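Local coordinates for protein S12 family peptidase (Streptomyces sp. 82F2, PDB 3WWX) that probably hydrolyses amide bonds with a preference for D-configured substrates, as a D-stereospecific amidohydrolase of the beta-lactamase-like S12 peptidase family, at residues 53-56 against 57-61; 163-166 against 167-170; 176-179 against 180-184; 240-244 against 245-249. One frame throughout, in Å; residues are numbered along the deposited sequence.

All four contacts are local. Contact 1, at the start of helix 55-68, is the innermost; contact 2 is buried in helix 160-174, contact 3 opens helix 178-187 near the surface, and contact 4 opens helix 244-255 against the main sheet. Contacts 2 and 3 belong to consecutive helices, and both pack against contact 1, which also meets Met240 and Leu247 of contact 4. Chemistry follows place: contact 2 is apolar beyond its backbone bonds, contact 1 sends hydroxyls and a lysine nitrogen into the fold, contact 3 turns charged groups and a water outward, and contact 4 relies on an aspartate cap.

Contact 1: residues 53-56 against 57-61; sequences SITK and TFTAT
Ile54 and Phe58 lie side by side and point the same way where the SxxK motif of serine beta-lactamases and S12 peptidases, here Ser53 to Lys56, enters helix 55-68. Their side chains meet lightly, Ile54 CG2 to Phe58 CE1 at 4.1 Å. With CG anti to its carbonyl carbon (chi1 -69°), Phe58 brings its ring edge to the backbone: Thr55 O sits in the ring plane, and CD1 comes within 3.6 Å of Ile54 O. Phe250 stacks on this ring. Thr55 and Thr59 cross obliquely, Thr55 CG2 reaching 4.1 Å from Thr59 OG1, while Thr55 OG1 bonds to Gly52 O and Met240 N, and Thr59 OG1 to Ala236 O. Lys56 stays extended until a bend at chi4, and its NZ bonds to Tyr158 OH, Asn160 OD1 and Ala237 O. The side chain of Ser53 lies about 7 Å from the bound octane-1,8-diamine, consistent with the nucleophile position of the family. Thr57 N meets Ile54 O from above the carbonyl plane at 3.0 Å. Further on, Thr57 O is gripped from opposite faces of its plane by Thr61 N and by Thr61 OG1, the latter at 2.8 Å.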
ATOM      1  N   SER A  53       2.234   1.440  -1.369  1.00  9.63           N
ATOM      2  CA  SER A  53       1.784   0.943  -0.074  1.00  8.99           C
ATOM      3  C   SER A  53       0.501   0.104  -0.096  1.00  9.55           C
ATOM      4  O   SER A  53       0.210  -0.637   0.850  1.00 10.40           O
ATOM      5  CB  SER A  53       1.570   2.181   0.813  1.00 11.20           C
ATOM      6  OG  SER A  53       2.495   3.221   0.459  1.00 18.97           O
ATOM      7  N   ILE A  54      -0.304   0.235  -1.147  1.00  8.68           N
ATOM      8  CA  ILE A  54      -1.458  -0.640  -1.324  1.00  9.13           C
ATOM      9  C   ILE A  54      -1.057  -2.123  -1.286  1.00  8.86           C
ATOM     10  O   ILE A  54      -1.845  -2.992  -0.889  1.00  9.80           O
ATOM     11  CB  ILE A  54      -2.198  -0.237  -2.605  1.00  7.46           C
ATOM     12  CG1 ILE A  54      -3.045   1.006  -2.347  1.00 10.05           C
ATOM     13  CG2 ILE A  54      -3.056  -1.375  -3.165  1.00 10.09           C
ATOM     14  CD1 ILE A  54      -3.482   1.713  -3.619  1.00 10.21           C
ATOM     15  N   THR A  55       0.188  -2.408  -1.660  1.00  8.30           N
ATOM     16  CA  THR A  55       0.728  -3.760  -1.563  1.00  8.77           C
ATOM     17  C   THR A  55       0.511  -4.344  -0.182  1.00  9.92           C
ATOM     18  O   THR A  55       0.283  -5.551  -0.028  1.00  9.63           O
ATOM     19  CB  THR A  55       2.234  -3.747  -1.860  1.00  7.65           C
ATOM     20  OG1 THR A  55       2.475  -3.218  -3.176  1.00  8.63           O
ATOM     21  CG2 THR A  55       2.846  -5.136  -1.761  1.00  9.35           C
ATOM     22  N   LYS A  56       0.579  -3.500   0.843  1.00  9.54           N
ATOM     23  CA  LYS A  56       0.413  -3.960   2.213  1.00  7.49           C
ATOM     24  C   LYS A  56      -0.890  -4.726   2.422  1.00  9.57           C
ATOM     25  O   LYS A  56      -0.932  -5.647   3.222  1.00  9.37           O
ATOM     26  CB  LYS A  56       0.472  -2.794   3.183  1.00  9.22           C
ATOM     27  CG  LYS A  56       1.847  -2.178   3.311  1.00  8.55           C
ATOM     28  CD  LYS A  56       1.900  -1.164   4.446  1.00  9.83           C
ATOM     29  CE  LYS A  56       3.299  -0.605   4.650  1.00  9.14           C
ATOM     30  NZ  LYS A  56       3.760   0.224   3.524  1.00 10.88           N
ATOM     31  N   THR A  57      -1.971  -4.329   1.755  1.00  9.17           N
ATOM     32  CA  THR A  57      -3.227  -5.040   1.953  1.00  8.31           C
ATOM     33  C   THR A  57      -3.120  -6.473   1.434  1.00  9.96           C
ATOM     34  O   THR A  57      -3.677  -7.402   2.033  1.00  9.77           O
ATOM     35  CB  THR A  57      -4.381  -4.322   1.264  1.00  8.63           C
ATOM     36  OG1 THR A  57      -4.363  -2.938   1.609  1.00  9.41           O
ATOM     37  CG2 THR A  57      -5.699  -4.936   1.689  1.00 10.33           C
ATOM     38  N   PHE A  58      -2.402  -6.658   0.326  1.00  9.12           N
ATOM     39  CA  PHE A  58      -2.173  -8.000  -0.208  1.00  8.86           C
ATOM     40  C   PHE A  58      -1.357  -8.834   0.781  1.00 10.53           C
ATOM     41  O   PHE A  58      -1.685  -9.978   1.081  1.00 10.51           O
ATOM     42  CB  PHE A  58      -1.469  -7.937  -1.561  1.00  9.43           C
ATOM     43  CG  PHE A  58      -2.324  -7.368  -2.665  1.00  9.38           C
ATOM     44  CD1 PHE A  58      -2.399  -5.995  -2.860  1.00 10.28           C
ATOM     45  CD2 PHE A  58      -3.038  -8.190  -3.513  1.00  9.46           C
ATOM     46  CE1 PHE A  58      -3.174  -5.447  -3.877  1.00  9.96           C
ATOM     47  CE2 PHE A  58      -3.832  -7.635  -4.534  1.00  9.62           C
ATOM     48  CZ  PHE A  58      -3.886  -6.277  -4.718  1.00 10.29           C
ATOM     49  N   THR A  59      -0.279  -8.265   1.294  1.00  9.30           N
ATOM     50  CA  THR A  59       0.552  -8.948   2.268  1.00  9.65           C
ATOM     51  C   THR A  59      -0.232  -9.373   3.509  1.00 11.16           C
ATOM     52  O   THR A  59      -0.127 -10.534   3.961  1.00 11.04           O
ATOM     53  CB  THR A  59       1.728  -8.027   2.638  1.00  9.26           C
ATOM     54  OG1 THR A  59       2.452  -7.742   1.438  1.00  9.88           O
ATOM     55  CG2 THR A  59       2.644  -8.649   3.674  1.00 10.49           C
ATOM     56  N   ALA A  60      -1.038  -8.456   4.052  1.00 10.24           N
ATOM     57  CA  ALA A  60      -1.865  -8.772   5.226  1.00  9.03           C
ATOM     58  C   ALA A  60      -2.888  -9.854   4.923  1.00 10.91           C
ATOM     59  O   ALA A  60      -3.134 -10.723   5.759  1.00 11.00           O
ATOM     60  CB  ALA A  60      -2.553  -7.535   5.750  1.00 10.12           C
ATOM     61  N   THR A  61      -3.485  -9.806   3.745  1.00 11.20           N
ATOM     62  CA  THR A  61      -4.489 -10.806   3.366  1.00  9.92           C
ATOM     63  C   THR A  61      -3.881 -12.204   3.377  1.00 12.38           C
ATOM     64  O   THR A  61      -4.482 -13.140   3.882  1.00 11.52           O
ATOM     65  CB  THR A  61      -5.090 -10.491   1.986  1.00 10.90           C
ATOM     66  OG1 THR A  61      -5.785  -9.240   2.048  1.00 10.73           O
ATOM     67  CG2 THR A  61      -6.104 -11.567   1.558  1.00 11.11           C
TER

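Contact 2: residues 163-166 against 167-170; sequences FVLA and GMVI
Leu165 O receives the N-H of Val169 at 2.9 Å, although the N-H is bent to 150°. The same oxygen is brushed by a methyl of the donor residue, Val169 CG2 standing 3.4 Å from Leu165 O because that branch lies beside the backbone N. Three more i to i+4 bonds complete this regular stretch of helix 160-174: Gly167 N to Phe163 O, Met168 N to Val164 O and Ile170 N to Ala166 O. Side chains fold back along the helix in a similar way. Met168 has CG anti to its carbonyl carbon (chi1 -69°), which lays CG 3.4 Å from Val164 O and carries the sulfur back over the preceding turn. There SD touches two apolar branches, 4.2 Å from Leu165 CD2 and, more loosely, 4.4 Å from Val164 CG1. Ile170 repeats the pattern with its longer branch, CG1 resting 3.4 Å from Ala166 O. Gly167 brings no side chain, and Gly167 O lies against Tyr178 CB at 3.7 Å. The helix here is wrapped on several sides: Phe163, Ala166 and Ile170 face helix 55-68 at Lys56, Val62 and Leu63, Val164, Leu165 and Met168 meet Pro136 and Val140 of helix 136-144, and Leu101 and Leu102 of helix 98-102 touch Leu165, Phe163 and Ala166.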
ATOM      1  N   PHE A 163       6.132  -4.317   7.192  1.00  9.59           N
ATOM      2  CA  PHE A 163       5.628  -5.176   6.121  1.00  9.71           C
ATOM      3  C   PHE A 163       6.715  -5.921   5.377  1.00 10.06           C
ATOM      4  O   PHE A 163       6.444  -6.987   4.840  1.00  9.82           O
ATOM      5  CB  PHE A 163       4.663  -4.425   5.215  1.00 10.08           C
ATOM      6  CG  PHE A 163       3.274  -4.369   5.804  1.00  8.70           C
ATOM      7  CD1 PHE A 163       3.005  -3.551   6.897  1.00  9.35           C
ATOM      8  CD2 PHE A 163       2.257  -5.154   5.305  1.00 10.60           C
ATOM      9  CE1 PHE A 163       1.763  -3.532   7.489  1.00  9.97           C
ATOM     10  CE2 PHE A 163       0.998  -5.125   5.896  1.00 10.70           C
ATOM     11  CZ  PHE A 163       0.751  -4.310   6.984  1.00 10.63           C
ATOM     12  N   VAL A 164       7.949  -5.429   5.387  1.00  9.48           N
ATOM     13  CA  VAL A 164       9.063  -6.269   4.962  1.00  8.67           C
ATOM     14  C   VAL A 164       9.199  -7.491   5.892  1.00  8.47           C
ATOM     15  O   VAL A 164       9.345  -8.623   5.416  1.00  9.40           O
ATOM     16  CB  VAL A 164      10.361  -5.456   4.864  1.00  8.88           C
ATOM     17  CG1 VAL A 164      11.537  -6.349   4.512  1.00 10.33           C
ATOM     18  CG2 VAL A 164      10.192  -4.363   3.819  1.00 10.75           C
ATOM     19  N   LEU A 165       9.142  -7.275   7.198  1.00  9.40           N
ATOM     20  CA  LEU A 165       9.120  -8.379   8.163  1.00  9.16           C
ATOM     21  C   LEU A 165       7.925  -9.302   7.908  1.00 11.40           C
ATOM     22  O   LEU A 165       8.071 -10.524   7.915  1.00 10.85           O
ATOM     23  CB  LEU A 165       9.081  -7.820   9.581  1.00 10.70           C
ATOM     24  CG  LEU A 165      10.399  -7.172  10.007  1.00 10.97           C
ATOM     25  CD1 LEU A 165      10.213  -6.322  11.214  1.00 11.00           C
ATOM     26  CD2 LEU A 165      11.477  -8.244  10.234  1.00 11.72           C
ATOM     27  N   ALA A 166       6.744  -8.738   7.661  1.00 10.14           N
ATOM     28  CA  ALA A 166       5.567  -9.569   7.420  1.00 10.29           C
ATOM     29  C   ALA A 166       5.792 -10.485   6.209  1.00 11.03           C
ATOM     30  O   ALA A 166       5.402 -11.662   6.220  1.00 11.39           O
ATOM     31  CB  ALA A 166       4.354  -8.700   7.228  1.00  9.56           C
ATOM     32  N   GLY A 167       6.410  -9.969   5.150  1.00  9.90           N
ATOM     33  CA  GLY A 167       6.763 -10.778   4.006  1.00 10.36           C
ATOM     34  C   GLY A 167       7.709 -11.906   4.381  1.00 12.10           C
ATOM     35  O   GLY A 167       7.590 -13.024   3.884  1.00 11.65           O
ATOM     36  N   MET A 168       8.675 -11.607   5.234  1.00 11.76           N
ATOM     37  CA  MET A 168       9.617 -12.630   5.678  1.00 13.18           C
ATOM     38  C   MET A 168       8.888 -13.727   6.467  1.00 13.02           C
ATOM     39  O   MET A 168       9.246 -14.915   6.352  1.00 13.97           O
ATOM     40  CB  MET A 168      10.733 -11.992   6.507  1.00 11.86           C
ATOM     41  CG  MET A 168      11.638 -11.135   5.665  1.00 12.07           C
ATOM     42  SD  MET A 168      12.737 -10.065   6.625  1.00 17.04           S
ATOM     43  CE  MET A 168      13.784 -11.271   7.372  1.00 22.54           C
ATOM     44  N   VAL A 169       7.871 -13.355   7.232  1.00 12.20           N
ATOM     45  CA  VAL A 169       7.087 -14.344   7.993  1.00 12.23           C
ATOM     46  C   VAL A 169       6.352 -15.245   7.010  1.00 13.13           C
ATOM     47  O   VAL A 169       6.306 -16.465   7.184  1.00 14.55           O
ATOM     48  CB  VAL A 169       6.110 -13.676   8.963  1.00 11.61           C
ATOM     49  CG1 VAL A 169       5.175 -14.703   9.602  1.00 13.18           C
ATOM     50  CG2 VAL A 169       6.856 -12.894  10.024  1.00 12.93           C
ATOM     51  N   ILE A 170       5.775 -14.657   5.964  1.00 11.94           N
ATOM     52  CA  ILE A 170       5.062 -15.432   4.944  1.00 11.79           C
ATOM     53  C   ILE A 170       6.015 -16.456   4.341  1.00 14.14           C
ATOM     54  O   ILE A 170       5.650 -17.626   4.175  1.00 13.17           O
ATOM     55  CB  ILE A 170       4.469 -14.546   3.831  1.00 12.01           C
ATOM     56  CG1 ILE A 170       3.322 -13.693   4.370  1.00 11.69           C
ATOM     57  CG2 ILE A 170       3.965 -15.407   2.664  1.00 11.83           C
ATOM     58  CD1 ILE A 170       2.875 -12.563   3.386  1.00 12.64           C
TER

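Contact 3: residues 176-179 against 180-184; sequences RPYG and KAVEN
Arg176 and Lys180 cross at about a right angle, the aliphatic part of the lysine passing over one face of the guanidinium. Lys180 CG stands 3.9 Å above that plane, displaced toward its rim, and CD comes 3.8 Å from Arg176 NH2. Bends at chi2 (-66°) and chi4 keep the lysine folded, and its ammonium remains 5.2 Å from the guanidinium, NZ to NH2. Among the polar contacts, a water accepts from Asn184 ND2 at 2.9 Å and, weakly, from Arg176 NH1, bridging two side chains that cross nearly perpendicularly with their flat groups only 30° apart.

The backbone bonds mark the first turn of helix 178-187, which packs against the SxxK-bearing helix 55-68 in this beta-lactamase-like fold. Lys180 N bonds to Pro177 O. Val182 N bonds to Tyr178 O, and Ala181 N adds a weak bond to the same oxygen. Gly179 O takes Glu183 N at 2.9 Å, and Glu183 CG also crowds against Gly179 O at 3.2 Å.

Apolar packing falls on the inner side. Tyr178 and Val182 point the same way, Val182 CG2 lying 4.0 Å from both CD2 and CE2 of the ring. Val182 also touches Phe58 and Met240, while Tyr178 packs on Thr59 and Ile170 and gives its OH a hydrogen bond with Glu239 OE2.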
ATOM      1  N   ARG A 176       8.209 -20.493   0.553  1.00 16.47           N
ATOM      2  CA  ARG A 176       8.406 -19.893  -0.765  1.00 16.94           C
ATOM      3  C   ARG A 176       8.374 -18.365  -0.633  1.00 14.87           C
ATOM      4  O   ARG A 176       7.826 -17.855   0.327  1.00 15.23           O
ATOM      5  CB  ARG A 176       7.293 -20.309  -1.725  1.00 18.79           C
ATOM      6  CG  ARG A 176       7.113 -21.818  -1.943  1.00 22.42           C
ATOM      7  CD  ARG A 176       6.132 -22.075  -3.070  1.00 29.88           C
ATOM      8  NE  ARG A 176       6.723 -21.799  -4.376  1.00 37.74           N
ATOM      9  CZ  ARG A 176       6.036 -21.658  -5.509  1.00 41.02           C
ATOM     10  NH1 ARG A 176       4.710 -21.752  -5.516  1.00 36.13           N
ATOM     11  NH2 ARG A 176       6.684 -21.412  -6.640  1.00 41.61           N
ATOM     12  N   PRO A 177       8.953 -17.648  -1.607  1.00 17.87           N
ATOM     13  CA  PRO A 177       8.897 -16.184  -1.541  1.00 16.80           C
ATOM     14  C   PRO A 177       7.462 -15.666  -1.440  1.00 14.66           C
ATOM     15  O   PRO A 177       6.533 -16.267  -1.993  1.00 13.36           O
ATOM     16  CB  PRO A 177       9.560 -15.759  -2.849  1.00 17.59           C
ATOM     17  CG  PRO A 177      10.487 -16.909  -3.188  1.00 20.71           C
ATOM     18  CD  PRO A 177       9.689 -18.109  -2.797  1.00 20.47           C
ATOM     19  N   TYR A 178       7.277 -14.566  -0.716  1.00 12.99           N
ATOM     20  CA  TYR A 178       5.927 -14.103  -0.394  1.00 12.61           C
ATOM     21  C   TYR A 178       5.119 -13.780  -1.661  1.00 12.61           C
ATOM     22  O   TYR A 178       3.889 -13.927  -1.672  1.00 13.59           O
ATOM     23  CB  TYR A 178       5.966 -12.892   0.566  1.00 13.83           C
ATOM     24  CG  TYR A 178       5.934 -11.591  -0.167  1.00 13.73           C
ATOM     25  CD1 TYR A 178       7.072 -11.063  -0.713  1.00 13.90           C
ATOM     26  CD2 TYR A 178       4.726 -10.933  -0.381  1.00 15.28           C
ATOM     27  CE1 TYR A 178       7.030  -9.873  -1.474  1.00 13.41           C
ATOM     28  CE2 TYR A 178       4.672  -9.756  -1.112  1.00 16.38           C
ATOM     29  CZ  TYR A 178       5.826  -9.241  -1.650  1.00 15.14           C
ATOM     30  OH  TYR A 178       5.742  -8.083  -2.382  1.00 15.01           O
ATOM     31  N   GLY A 179       5.786 -13.346  -2.724  1.00 12.04           N
ATOM     32  CA  GLY A 179       5.106 -12.986  -3.958  1.00 12.28           C
ATOM     33  C   GLY A 179       4.345 -14.157  -4.549  1.00 12.92           C
ATOM     34  O   GLY A 179       3.308 -13.981  -5.175  1.00 14.00           O
ATOM     35  N   LYS A 180       4.883 -15.354  -4.378  1.00 13.14           N
ATOM     36  CA  LYS A 180       4.208 -16.540  -4.899  1.00 13.76           C
ATOM     37  C   LYS A 180       2.880 -16.743  -4.173  1.00 12.54           C
ATOM     38  O   LYS A 180       1.895 -17.166  -4.778  1.00 14.55           O
ATOM     39  CB  LYS A 180       5.094 -17.783  -4.757  1.00 15.84           C
ATOM     40  CG  LYS A 180       6.404 -17.710  -5.486  1.00 23.03           C
ATOM     41  CD  LYS A 180       6.249 -17.678  -7.000  1.00 32.27           C
ATOM     42  CE  LYS A 180       7.610 -17.764  -7.691  1.00 46.14           C
ATOM     43  NZ  LYS A 180       8.474 -16.585  -7.374  1.00 50.12           N
ATOM     44  N   ALA A 181       2.826 -16.399  -2.890  1.00 13.24           N
ATOM     45  CA  ALA A 181       1.589 -16.518  -2.122  1.00 11.58           C
ATOM     46  C   ALA A 181       0.558 -15.490  -2.609  1.00 11.29           C
ATOM     47  O   ALA A 181      -0.623 -15.792  -2.784  1.00 11.98           O
ATOM     48  CB  ALA A 181       1.858 -16.338  -0.627  1.00 13.50           C
ATOM     49  N   VAL A 182       1.007 -14.266  -2.865  1.00 11.87           N
ATOM     50  CA  VAL A 182       0.125 -13.245  -3.409  1.00 12.38           C
ATOM     51  C   VAL A 182      -0.425 -13.684  -4.762  1.00 12.03           C
ATOM     52  O   VAL A 182      -1.624 -13.555  -5.019  1.00 11.64           O
ATOM     53  CB  VAL A 182       0.856 -11.889  -3.516  1.00 10.71           C
ATOM     54  CG1 VAL A 182      -0.002 -10.877  -4.219  1.00 11.33           C
ATOM     55  CG2 VAL A 182       1.215 -11.394  -2.147  1.00 12.18           C
ATOM     56  N   GLU A 183       0.437 -14.229  -5.614  1.00 10.46           N
ATOM     57  CA  GLU A 183       0.025 -14.686  -6.935  1.00 12.44           C
ATOM     58  C   GLU A 183      -1.007 -15.798  -6.838  1.00 13.62           C
ATOM     59  O   GLU A 183      -2.051 -15.733  -7.467  1.00 13.84           O
ATOM     60  CB  GLU A 183       1.243 -15.170  -7.735  1.00 14.63           C
ATOM     61  CG  GLU A 183       2.130 -14.035  -8.131  1.00 15.02           C
ATOM     62  CD  GLU A 183       3.495 -14.457  -8.641  1.00 20.61           C
ATOM     63  OE1 GLU A 183       3.783 -15.672  -8.669  1.00 23.36           O
ATOM     64  OE2 GLU A 183       4.292 -13.560  -9.008  1.00 18.64           O
ATOM     65  N   ASN A 184      -0.714 -16.806  -6.031  1.00 14.01           N
ATOM     66  CA  ASN A 184      -1.543 -17.999  -6.019  1.00 15.36           C
ATOM     67  C   ASN A 184      -2.821 -17.868  -5.212  1.00 15.35           C
ATOM     68  O   ASN A 184      -3.834 -18.507  -5.535  1.00 16.83           O
ATOM     69  CB  ASN A 184      -0.703 -19.186  -5.556  1.00 17.33           C
ATOM     70  CG  ASN A 184       0.338 -19.569  -6.582  1.00 20.42           C
ATOM     71  OD1 ASN A 184       0.165 -19.321  -7.778  1.00 28.02           O
ATOM     72  ND2 ASN A 184       1.432 -20.158  -6.128  1.00 29.67           N
TER
HETATM   73  O   HOH W   1       2.929 -20.834  -3.789  1.00 40.02           O

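Contact 4: residues 240-244 against 245-249; sequences MISDS and RDLQT
Asp243 holds CG between its backbone N and carbonyl carbon (chi1 74°), and this turns the carboxylate onto the opening turn of helix 244-255, where OD1 meets Asp246 N and Arg245 N. In this side-chain N-cap the bond from Asp246 N is short and straight, 2.8 Å to OD1 at 174°, whereas the one from Arg245 N is weak. Leu247 N then bonds to Asp243 O at 3.2 Å. The cap brings Asp243 OD1 within 3.9 Å of Asp246 OD1, a like-charged pair with a water within reach of both carboxylates. Asp246 OD2 is taken up by Thr195 OG1 and Ala194 N. Ser242 points toward the helix, its OG 3.3 Å from Asp246 CB and bonded to Thr195 OG1, while its CB packs on Leu247 CD2 at 3.9 Å. Gln248, extended beyond CG, donates from NE2 to Ser244 O at 2.9 Å, the acceptor lying near the amide plane; OE1 bonds to Ser321 OG. Short strand 241-242 pairs antiparallel with strand 49-50, whose Tyr49 OH bonds to Ser244 OG, and the helix it leads into rests on the main sheet, with Gln248 against Gln28 of strand 24-31 and Leu247 against Ala323 of strand 320-326.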
ATOM      1  N   MET A 240       3.999  -3.735  -5.675  1.00  8.20           N
ATOM      2  CA  MET A 240       3.087  -4.236  -6.716  1.00  7.10           C
ATOM      3  C   MET A 240       2.728  -3.217  -7.796  1.00  7.71           C
ATOM      4  O   MET A 240       2.773  -2.010  -7.576  1.00  7.63           O
ATOM      5  CB  MET A 240       1.840  -4.844  -6.082  1.00  9.21           C
ATOM      6  CG  MET A 240       2.177  -6.126  -5.342  1.00  8.74           C
ATOM      7  SD  MET A 240       0.796  -6.869  -4.474  1.00  9.83           S
ATOM      8  CE  MET A 240      -0.301  -7.222  -5.861  1.00 10.88           C
ATOM      9  N   ILE A 241       2.357  -3.738  -8.964  1.00  8.51           N
ATOM     10  CA  ILE A 241       1.856  -2.947 -10.080  1.00  8.22           C
ATOM     11  C   ILE A 241       0.451  -3.423 -10.380  1.00  8.81           C
ATOM     12  O   ILE A 241       0.195  -4.623 -10.334  1.00  9.62           O
ATOM     13  CB  ILE A 241       2.753  -3.102 -11.334  1.00  9.11           C
ATOM     14  CG1 ILE A 241       4.186  -2.651 -10.999  1.00  9.67           C
ATOM     15  CG2 ILE A 241       2.190  -2.302 -12.515  1.00  9.94           C
ATOM     16  CD1 ILE A 241       5.236  -2.998 -12.091  1.00 11.29           C
ATOM     17  N   SER A 242      -0.470  -2.499 -10.651  1.00  8.48           N
ATOM     18  CA  SER A 242      -1.842  -2.873 -10.963  1.00  8.69           C
ATOM     19  C   SER A 242      -2.481  -1.783 -11.822  1.00 11.06           C
ATOM     20  O   SER A 242      -1.822  -0.885 -12.306  1.00 10.65           O
ATOM     21  CB  SER A 242      -2.632  -3.127  -9.672  1.00  9.05           C
ATOM     22  OG  SER A 242      -3.873  -3.763  -9.938  1.00  9.49           O
ATOM     23  N   ASP A 243      -3.783  -1.889 -12.039  1.00  9.29           N
ATOM     24  CA  ASP A 243      -4.542  -0.836 -12.689  1.00 10.13           C
ATOM     25  C   ASP A 243      -5.777  -0.520 -11.843  1.00  9.78           C
ATOM     26  O   ASP A 243      -5.992  -1.096 -10.768  1.00  9.51           O
ATOM     27  CB  ASP A 243      -4.870  -1.156 -14.156  1.00 10.18           C
ATOM     28  CG  ASP A 243      -5.958  -2.199 -14.333  1.00  9.82           C
ATOM     29  OD1 ASP A 243      -6.514  -2.688 -13.338  1.00 10.88           O
ATOM     30  OD2 ASP A 243      -6.226  -2.539 -15.510  1.00 12.05           O
ATOM     31  N   SER A 244      -6.583   0.414 -12.308  1.00  9.87           N
ATOM     32  CA  SER A 244      -7.690   0.912 -11.503  1.00  9.22           C
ATOM     33  C   SER A 244      -8.880  -0.039 -11.491  1.00 10.81           C
ATOM     34  O   SER A 244      -9.751   0.121 -10.661  1.00 12.62           O
ATOM     35  CB  SER A 244      -8.144   2.269 -12.017  1.00 10.09           C
ATOM     36  OG  SER A 244      -7.061   3.195 -12.071  1.00 11.32           O
ATOM     37  N   ARG A 245      -8.902  -0.993 -12.408  1.00 10.41           N
ATOM     38  CA  ARG A 245      -9.927  -2.040 -12.426  1.00 10.84           C
ATOM     39  C   ARG A 245      -9.600  -3.146 -11.420  1.00  9.28           C
ATOM     40  O   ARG A 245     -10.405  -3.462 -10.532  1.00 11.06           O
ATOM     41  CB  ARG A 245     -10.044  -2.641 -13.817  1.00 10.03           C
ATOM     42  CG  ARG A 245     -11.155  -3.664 -13.968  1.00 13.02           C
ATOM     43  CD  ARG A 245     -11.229  -4.232 -15.359  1.00 19.67           C
ATOM     44  NE  ARG A 245     -12.389  -5.116 -15.489  1.00 21.93           N
ATOM     45  CZ  ARG A 245     -12.761  -5.705 -16.622  1.00 38.73           C
ATOM     46  NH1 ARG A 245     -12.071  -5.505 -17.738  1.00 32.99           N
ATOM     47  NH2 ARG A 245     -13.829  -6.495 -16.638  1.00 39.62           N
ATOM     48  N   ASP A 246      -8.405  -3.719 -11.530  1.00  9.85           N
ATOM     49  CA  ASP A 246      -8.013  -4.816 -10.664  1.00 10.94           C
ATOM     50  C   ASP A 246      -8.017  -4.388  -9.201  1.00  9.49           C
ATOM     51  O   ASP A 246      -8.344  -5.172  -8.329  1.00 10.21           O
ATOM     52  CB  ASP A 246      -6.611  -5.300 -11.012  1.00  9.49           C
ATOM     53  CG  ASP A 246      -6.572  -6.220 -12.229  1.00 10.97           C
ATOM     54  OD1 ASP A 246      -7.590  -6.366 -12.948  1.00 12.22           O
ATOM     55  OD2 ASP A 246      -5.475  -6.787 -12.473  1.00 11.37           O
ATOM     56  N   LEU A 247      -7.615  -3.150  -8.919  1.00  9.17           N
ATOM     57  CA  LEU A 247      -7.597  -2.734  -7.519  1.00  9.00           C
ATOM     58  C   LEU A 247      -9.001  -2.750  -6.927  1.00  9.47           C
ATOM     59  O   LEU A 247      -9.190  -3.142  -5.773  1.00  9.58           O
ATOM     60  CB  LEU A 247      -6.937  -1.372  -7.328  1.00  8.75           C
ATOM     61  CG  LEU A 247      -5.419  -1.356  -7.480  1.00  9.80           C
ATOM     62  CD1 LEU A 247      -4.946   0.075  -7.322  1.00 10.57           C
ATOM     63  CD2 LEU A 247      -4.724  -2.267  -6.490  1.00 10.07           C
ATOM     64  N   GLN A 248      -9.981  -2.335  -7.726  1.00 10.27           N
ATOM     65  CA  GLN A 248     -11.367  -2.415  -7.274  1.00 11.31           C
ATOM     66  C   GLN A 248     -11.801  -3.867  -7.093  1.00  9.70           C
ATOM     67  O   GLN A 248     -12.418  -4.223  -6.083  1.00  9.87           O
ATOM     68  CB  GLN A 248     -12.309  -1.735  -8.253  1.00 10.84           C
ATOM     69  CG  GLN A 248     -12.163  -0.250  -8.335  1.00 10.63           C
ATOM     70  CD  GLN A 248     -13.130   0.292  -9.335  1.00 12.05           C
ATOM     71  OE1 GLN A 248     -14.315   0.480  -9.025  1.00 12.68           O
ATOM     72  NE2 GLN A 248     -12.678   0.451 -10.560  1.00 11.22           N
ATOM     73  N   THR A 249     -11.481  -4.721  -8.058  1.00  8.80           N
ATOM     74  CA  THR A 249     -11.844  -6.139  -7.937  1.00 11.09           C
ATOM     75  C   THR A 249     -11.334  -6.728  -6.617  1.00  9.61           C
ATOM     76  O   THR A 249     -12.041  -7.438  -5.886  1.00 11.31           O
ATOM     77  CB  THR A 249     -11.276  -6.928  -9.116  1.00 11.65           C
ATOM     78  OG1 THR A 249     -11.803  -6.358 -10.322  1.00 12.95           O
ATOM     79  CG2 THR A 249     -11.637  -8.411  -9.014  1.00 13.56           C
TER
HETATM   80  O   HOH W   2      -7.608  -4.957 -15.578  1.00 16.64           O